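Local coordinates for protein acyl-CoA thioesterase II (Mycobacterium avium subsp. paratuberculosis, PDB 4R9Z) that probably hydrolyses fatty acyl-CoA thioesters to free fatty acid and coenzyme A, as a double hot-dog thioesterase of the TesB type, at residues 38-44 against 197-201; 219-225 against 265-271. One frame throughout, in Å; residues are numbered along the deposited sequence.

Contact 1 of 2, residues 38-44 against 197-201; sequences LGGHISA and YMSAV
In this double hot-dog thioesterase each hot-dog repeat has a central helix, and here the N-terminal turns of the first, helix 39-52, lie against the last turn of the second, helix 188-201. The segments run nearly antiparallel: 152° between N-to-C directions, axes 7.7 Å apart at closest. Leu38, extended (phi/psi -81/136), is the N-cap residue; 39-44 and 197-201 are helical.

Tyr197 makes the largest single contribution to the buried surface. Its CA lies 4.3 Å from Gly40 CA, the closest pair of CA atoms across the two segments, and 3.5 Å from Gly40 O in a CA-H...O contact. With chi1 t (-162°) and chi2 -38°, its side chain leaves sideways but swings back over the first helix. His41 CA sits over the ring face, 3.7 Å from the centroid, a CH-pi contact; Ala44 CB reaches Tyr197 CD2 at 3.6 Å. With His41 at chi1 t and chi2 79°, His41 ND1 and Tyr197 OH form a 2.7 Å hydrogen bond. Outside the pair, Val11 and Leu15 of helix 8-15 also pack on this ring, and Trp158 meets it edge-to-face.

Next comes Ala200, pointing toward the first helix, its CB 3.5 Å from Gly40 CA. A CB on Gly40 would clash with Tyr197 O and Val201 CG1, so the bare backbone here is what lets the helices come this close. Val201 (chi1 m) places its CG1 4.0 Å from Gly40 CA. Leu38, whose CA-CB bond points toward the second helix, meets the same methyl, Val201 CG1 to Leu38 CD2 being 3.8 Å.

Contact 2 of 2, residues 219-225 against 265-271; sequences QRDHSVW and CTVKQEM
Backbone hydrogen bonds join these two antiparallel strands, whose N-to-C directions differ by 165° and whose axes approach to 4.5 Å. Hydrogen-bonded pairs are Asp221-Glu270, Ser223-Lys268 and Trp225-Thr266. Ser223 N to Lys268 O and Trp225 N to Thr266 O are both 2.8 Å; the returns, Lys268 N to Ser223 O and Thr266 N to Trp225 O, are 3.0 and 2.8 Å. At Glu270 the register slips by one in a classic beta bulge: Arg220 (phi/psi -106/-45) and Asp221 (-150/158) both donate to Glu270 O, from Arg220 N at 2.8 Å and Asp221 N at 3.1 Å, while Glu270 N returns 3.0 Å to Asp221 O.

Asp221 (chi1 p) and Glu270 (chi1 t) bring OD1 and OE1 to 2.7 Å; Asp221 OD2 bonds Trp225 and His63 of the second subunit, and Glu270 OE1 bonds Ser61 of that subunit. On the opposite sheet face, Gln269 NE2 donates to Ala200 O and, weakly, at 3.3 Å to His222 ND1; His222 NE2 bonds Ser199.

His222 CE1 lies 3.3 Å from Val267 CG1, and Val224 CG1 3.8 Å from Cys265 CB. Trp225 (chi1 m) brings CZ3 to 4.1 Å from Lys268 CB.

The His222, Val224, Val267 and Gln269 face packs on helix 188-201; the Asp221, Lys268 and Glu270 face meets the second subunit: an antiparallel hot-dog sheet wrapped round its central helix, with a classic bulge at Arg220-Asp221.

After helix 8-15 and two short strands the chain enters helix 39-52, then passes through the first repeat and the opening strands of the second before helix 188-201 closes contact 1 across 152 intervening residues. Contact 2 opens afterwards: strand 218-226 pairs with strand 263-272 around the excursion through strands 236-246 and 249-258. The closures are in series, neither nested nor crossed. In space they meet, centres 10 Å apart: Ser199 OG probably bonds His222 NE2 and Ala200 O probably accepts from Gln269 NE2, fastening the end of helix 188-201 to the sheet. Contact 1 joins the helices of the two repeats; strand 218-226 also pairs with strand 58-66, continuing one sheet across both hot-dogs.

Contact 1 of 2, residues 38-44 against 197-201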
loop_
_atom_site.group_PDB
_atom_site.type_symbol
_atom_site.label_atom_id
_atom_site.label_comp_id
_atom_site.label_asym_id
_atom_site.label_seq_id
_atom_site.Cartn_x
_atom_site.Cartn_y
_atom_site.Cartn_z
ATOM N N LEU B 38 4.338 19.226 1.342
ATOM C CA LEU B 38 4.483 17.969 2.061
ATOM C C LEU B 38 3.527 16.915 1.531
ATOM O O LEU B 38 2.357 17.198 1.281
ATOM C CB LEU B 38 4.257 18.171 3.557
ATOM C CG LEU B 38 5.507 18.575 4.334
ATOM C CD1 LEU B 38 5.852 20.034 4.101
ATOM C CD2 LEU B 38 5.315 18.283 5.814
ATOM N N GLY B 39 4.041 15.700 1.365
ATOM C CA GLY B 39 3.243 14.589 0.889
ATOM C C GLY B 39 1.933 14.429 1.639
ATOM O O GLY B 39 0.865 14.385 1.029
ATOM N N GLY B 40 2.015 14.386 2.965
ATOM C CA GLY B 40 0.845 14.202 3.805
ATOM C C GLY B 40 -0.246 15.210 3.516
ATOM O O GLY B 40 -1.430 14.890 3.580
ATOM N N HIS B 41 0.163 16.431 3.196
ATOM C CA HIS B 41 -0.773 17.497 2.882
ATOM C C HIS B 41 -1.479 17.276 1.547
ATOM O O HIS B 41 -2.705 17.360 1.462
ATOM C CB HIS B 41 -0.047 18.844 2.862
ATOM C CG HIS B 41 -0.916 19.989 2.445
ATOM N ND1 HIS B 41 -1.813 20.595 3.297
ATOM C CD2 HIS B 41 -1.023 20.637 1.261
ATOM C CE1 HIS B 41 -2.437 21.569 2.655
ATOM N NE2 HIS B 41 -1.973 21.617 1.420
ATOM N N ILE B 42 -0.702 16.984 0.509
ATOM C CA ILE B 42 -1.260 16.832 -0.822
ATOM C C ILE B 42 -2.066 15.539 -0.921
ATOM O O ILE B 42 -3.054 15.483 -1.651
ATOM C CB ILE B 42 -0.161 16.881 -1.913
ATOM C CG1 ILE B 42 -0.782 17.104 -3.293
ATOM C CG2 ILE B 42 0.702 15.634 -1.901
ATOM C CD1 ILE B 42 0.200 17.591 -4.327
ATOM N N SER B 43 -1.662 14.511 -0.180
ATOM C CA SER B 43 -2.386 13.244 -0.200
ATOM C C SER B 43 -3.687 13.350 0.592
ATOM O O SER B 43 -4.662 12.664 0.295
ATOM C CB SER B 43 -1.527 12.104 0.352
ATOM O OG SER B 43 -1.389 12.190 1.758
ATOM N N ALA B 44 -3.692 14.201 1.612
ATOM C CA ALA B 44 -4.902 14.448 2.388
ATOM C C ALA B 44 -5.939 15.182 1.548
ATOM O O ALA B 44 -7.131 14.882 1.611
ATOM C CB ALA B 44 -4.580 15.244 3.640
ATOM N N TYR B 197 -3.159 12.579 6.806
ATOM C CA TYR B 197 -2.276 13.748 6.793
ATOM C C TYR B 197 -1.127 13.589 7.790
ATOM O O TYR B 197 0.043 13.705 7.431
ATOM C CB TYR B 197 -3.086 15.012 7.109
ATOM C CG TYR B 197 -2.457 16.338 6.723
ATOM C CD1 TYR B 197 -1.093 16.565 6.865
ATOM C CD2 TYR B 197 -3.242 17.374 6.226
ATOM C CE1 TYR B 197 -0.527 17.778 6.517
ATOM C CE2 TYR B 197 -2.686 18.593 5.876
ATOM C CZ TYR B 197 -1.329 18.790 6.026
ATOM O OH TYR B 197 -0.771 19.999 5.676
ATOM N N MET B 198 -1.476 13.342 9.048
ATOM C CA MET B 198 -0.496 13.246 10.121
ATOM C C MET B 198 0.306 11.941 10.042
ATOM O O MET B 198 1.500 11.926 10.341
ATOM C CB MET B 198 -1.196 13.385 11.480
ATOM C CG MET B 198 -1.177 12.152 12.367
ATOM S SD MET B 198 0.336 12.015 13.333
ATOM C CE MET B 198 0.643 13.741 13.675
ATOM N N SER B 199 -0.345 10.860 9.621
ATOM C CA SER B 199 0.306 9.558 9.494
ATOM C C SER B 199 1.488 9.603 8.535
ATOM O O SER B 199 2.433 8.828 8.664
ATOM C CB SER B 199 -0.692 8.502 9.020
ATOM O OG SER B 199 -1.012 8.696 7.652
ATOM N N ALA B 200 1.414 10.494 7.558
ATOM C CA ALA B 200 2.464 10.623 6.564
ATOM C C ALA B 200 3.628 11.501 7.024
ATOM O O ALA B 200 4.789 11.116 6.882
ATOM C CB ALA B 200 1.883 11.161 5.261
ATOM N N VAL B 201 3.319 12.681 7.556
ATOM C CA VAL B 201 4.352 13.674 7.865
ATOM C C VAL B 201 5.242 13.322 9.060
ATOM O O VAL B 201 6.345 13.850 9.182
ATOM C CB VAL B 201 3.733 15.066 8.135
ATOM C CG1 VAL B 201 2.974 15.557 6.916
ATOM C CG2 VAL B 201 2.822 15.023 9.352
#

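Contact 2 of 2, residues 219-225 against 265-271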
loop_
_atom_site.group_PDB
_atom_site.type_symbol
_atom_site.label_atom_id
_atom_site.label_comp_id
_atom_site.label_asym_id
_atom_site.label_seq_id
_atom_site.Cartn_x
_atom_site.Cartn_y
_atom_site.Cartn_z
ATOM N N GLN B 219 9.611 11.467 0.147
ATOM C CA GLN B 219 8.636 10.397 0.270
ATOM C C GLN B 219 8.251 9.944 -1.128
ATOM O O GLN B 219 8.046 10.770 -2.013
ATOM C CB GLN B 219 7.417 10.865 1.062
ATOM C CG GLN B 219 7.792 11.624 2.327
ATOM C CD GLN B 219 6.652 11.736 3.314
ATOM O OE1 GLN B 219 5.497 11.915 2.931
ATOM N NE2 GLN B 219 6.971 11.621 4.601
ATOM N N ARG B 220 8.146 8.633 -1.324
ATOM C CA ARG B 220 7.846 8.091 -2.641
ATOM C C ARG B 220 6.412 7.582 -2.703
ATOM O O ARG B 220 5.693 7.846 -3.666
ATOM C CB ARG B 220 8.827 6.977 -2.996
ATOM C CG ARG B 220 8.591 6.357 -4.357
ATOM C CD ARG B 220 8.566 7.401 -5.453
ATOM N NE ARG B 220 8.521 6.793 -6.781
ATOM C CZ ARG B 220 8.592 7.480 -7.919
ATOM N NH1 ARG B 220 8.700 8.799 -7.890
ATOM N NH2 ARG B 220 8.546 6.851 -9.086
ATOM N N ASP B 221 5.990 6.861 -1.674
ATOM C CA ASP B 221 4.589 6.477 -1.586
ATOM C C ASP B 221 4.096 6.334 -0.148
ATOM O O ASP B 221 4.879 6.166 0.784
ATOM C CB ASP B 221 4.323 5.188 -2.388
ATOM C CG ASP B 221 5.216 4.025 -1.987
ATOM O OD1 ASP B 221 6.389 3.994 -2.421
ATOM O OD2 ASP B 221 4.729 3.117 -1.280
ATOM N N HIS B 222 2.779 6.432 0.007
ATOM C CA HIS B 222 2.121 6.353 1.303
ATOM C C HIS B 222 0.861 5.509 1.182
ATOM O O HIS B 222 0.070 5.697 0.260
ATOM C CB HIS B 222 1.771 7.752 1.811
ATOM C CG HIS B 222 1.215 7.775 3.199
ATOM N ND1 HIS B 222 1.995 7.569 4.317
ATOM C CD2 HIS B 222 -0.046 7.974 3.652
ATOM C CE1 HIS B 222 1.241 7.648 5.397
ATOM N NE2 HIS B 222 -0.002 7.895 5.023
ATOM N N SER B 223 0.660 4.609 2.132
ATOM C CA SER B 223 -0.477 3.700 2.105
ATOM C C SER B 223 -1.150 3.669 3.465
ATOM O O SER B 223 -0.471 3.554 4.487
ATOM C CB SER B 223 -0.036 2.283 1.725
ATOM O OG SER B 223 0.195 2.143 0.338
ATOM N N VAL B 224 -2.475 3.806 3.481
ATOM C CA VAL B 224 -3.234 3.764 4.730
ATOM C C VAL B 224 -4.427 2.824 4.628
ATOM O O VAL B 224 -5.211 2.911 3.691
ATOM C CB VAL B 224 -3.749 5.148 5.137
ATOM C CG1 VAL B 224 -4.441 5.072 6.485
ATOM C CG2 VAL B 224 -2.616 6.141 5.187
ATOM N N TRP B 225 -4.581 1.948 5.614
ATOM C CA TRP B 225 -5.777 1.125 5.715
ATOM C C TRP B 225 -6.543 1.509 6.975
ATOM O O TRP B 225 -6.024 1.411 8.087
ATOM C CB TRP B 225 -5.411 -0.363 5.733
ATOM C CG TRP B 225 -4.677 -0.808 4.509
ATOM C CD1 TRP B 225 -5.213 -1.385 3.394
ATOM C CD2 TRP B 225 -3.269 -0.698 4.265
ATOM N NE1 TRP B 225 -4.226 -1.648 2.475
ATOM C CE2 TRP B 225 -3.024 -1.235 2.986
ATOM C CE3 TRP B 225 -2.191 -0.203 5.006
ATOM C CZ2 TRP B 225 -1.752 -1.290 2.434
ATOM C CZ3 TRP B 225 -0.929 -0.260 4.454
ATOM C CH2 TRP B 225 -0.720 -0.800 3.178
ATOM N N CYS B 265 -5.897 3.133 12.163
ATOM C CA CYS B 265 -5.382 2.835 10.838
ATOM C C CYS B 265 -4.062 2.082 10.882
ATOM O O CYS B 265 -3.320 2.176 11.857
ATOM C CB CYS B 265 -5.214 4.124 10.033
ATOM S SG CYS B 265 -3.923 5.207 10.643
ATOM N N THR B 266 -3.793 1.329 9.819
ATOM C CA THR B 266 -2.493 0.703 9.602
ATOM C C THR B 266 -1.833 1.446 8.453
ATOM O O THR B 266 -2.507 1.833 7.503
ATOM C CB THR B 266 -2.616 -0.798 9.268
ATOM O OG1 THR B 266 -3.410 -1.454 10.262
ATOM C CG2 THR B 266 -1.245 -1.450 9.214
ATOM N N VAL B 267 -0.521 1.655 8.531
ATOM C CA VAL B 267 0.163 2.561 7.608
ATOM C C VAL B 267 1.494 1.998 7.114
ATOM O O VAL B 267 2.223 1.356 7.871
ATOM C CB VAL B 267 0.433 3.936 8.270
ATOM C CG1 VAL B 267 1.028 4.906 7.272
ATOM C CG2 VAL B 267 -0.840 4.519 8.849
ATOM N N LYS B 268 1.802 2.232 5.841
ATOM C CA LYS B 268 3.115 1.905 5.294
ATOM C C LYS B 268 3.613 3.032 4.397
ATOM O O LYS B 268 2.841 3.616 3.643
ATOM C CB LYS B 268 3.072 0.595 4.509
ATOM C CG LYS B 268 4.443 -0.018 4.274
ATOM C CD LYS B 268 4.947 -0.736 5.513
ATOM C CE LYS B 268 4.255 -2.074 5.696
ATOM N NZ LYS B 268 4.698 -2.755 6.946
ATOM N N GLN B 269 4.906 3.332 4.472
ATOM C CA GLN B 269 5.471 4.420 3.686
ATOM C C GLN B 269 6.856 4.077 3.150
ATOM O O GLN B 269 7.709 3.563 3.871
ATOM C CB GLN B 269 5.545 5.700 4.522
ATOM C CG GLN B 269 6.085 6.904 3.762
ATOM C CD GLN B 269 6.161 8.149 4.620
ATOM O OE1 GLN B 269 7.215 8.774 4.731
ATOM N NE2 GLN B 269 5.043 8.516 5.235
ATOM N N GLU B 270 7.080 4.389 1.879
ATOM C CA GLU B 270 8.379 4.179 1.262
ATOM C C GLU B 270 8.969 5.536 0.914
ATOM O O GLU B 270 8.280 6.396 0.360
ATOM C CB GLU B 270 8.251 3.291 0.021
ATOM C CG GLU B 270 9.568 2.908 -0.640
ATOM C CD GLU B 270 9.369 2.007 -1.849
ATOM O OE1 GLU B 270 8.455 2.288 -2.658
ATOM O OE2 GLU B 270 10.120 1.015 -1.988
ATOM N N MET B 271 10.234 5.742 1.263
ATOM C CA MET B 271 10.873 7.022 0.997
ATOM C C MET B 271 12.269 6.866 0.396
ATOM O O MET B 271 12.964 5.881 0.651
ATOM C CB MET B 271 10.938 7.858 2.276
ATOM C CG MET B 271 11.841 7.304 3.360
ATOM S SD MET B 271 11.348 7.882 4.999
ATOM C CE MET B 271 9.924 6.844 5.316
#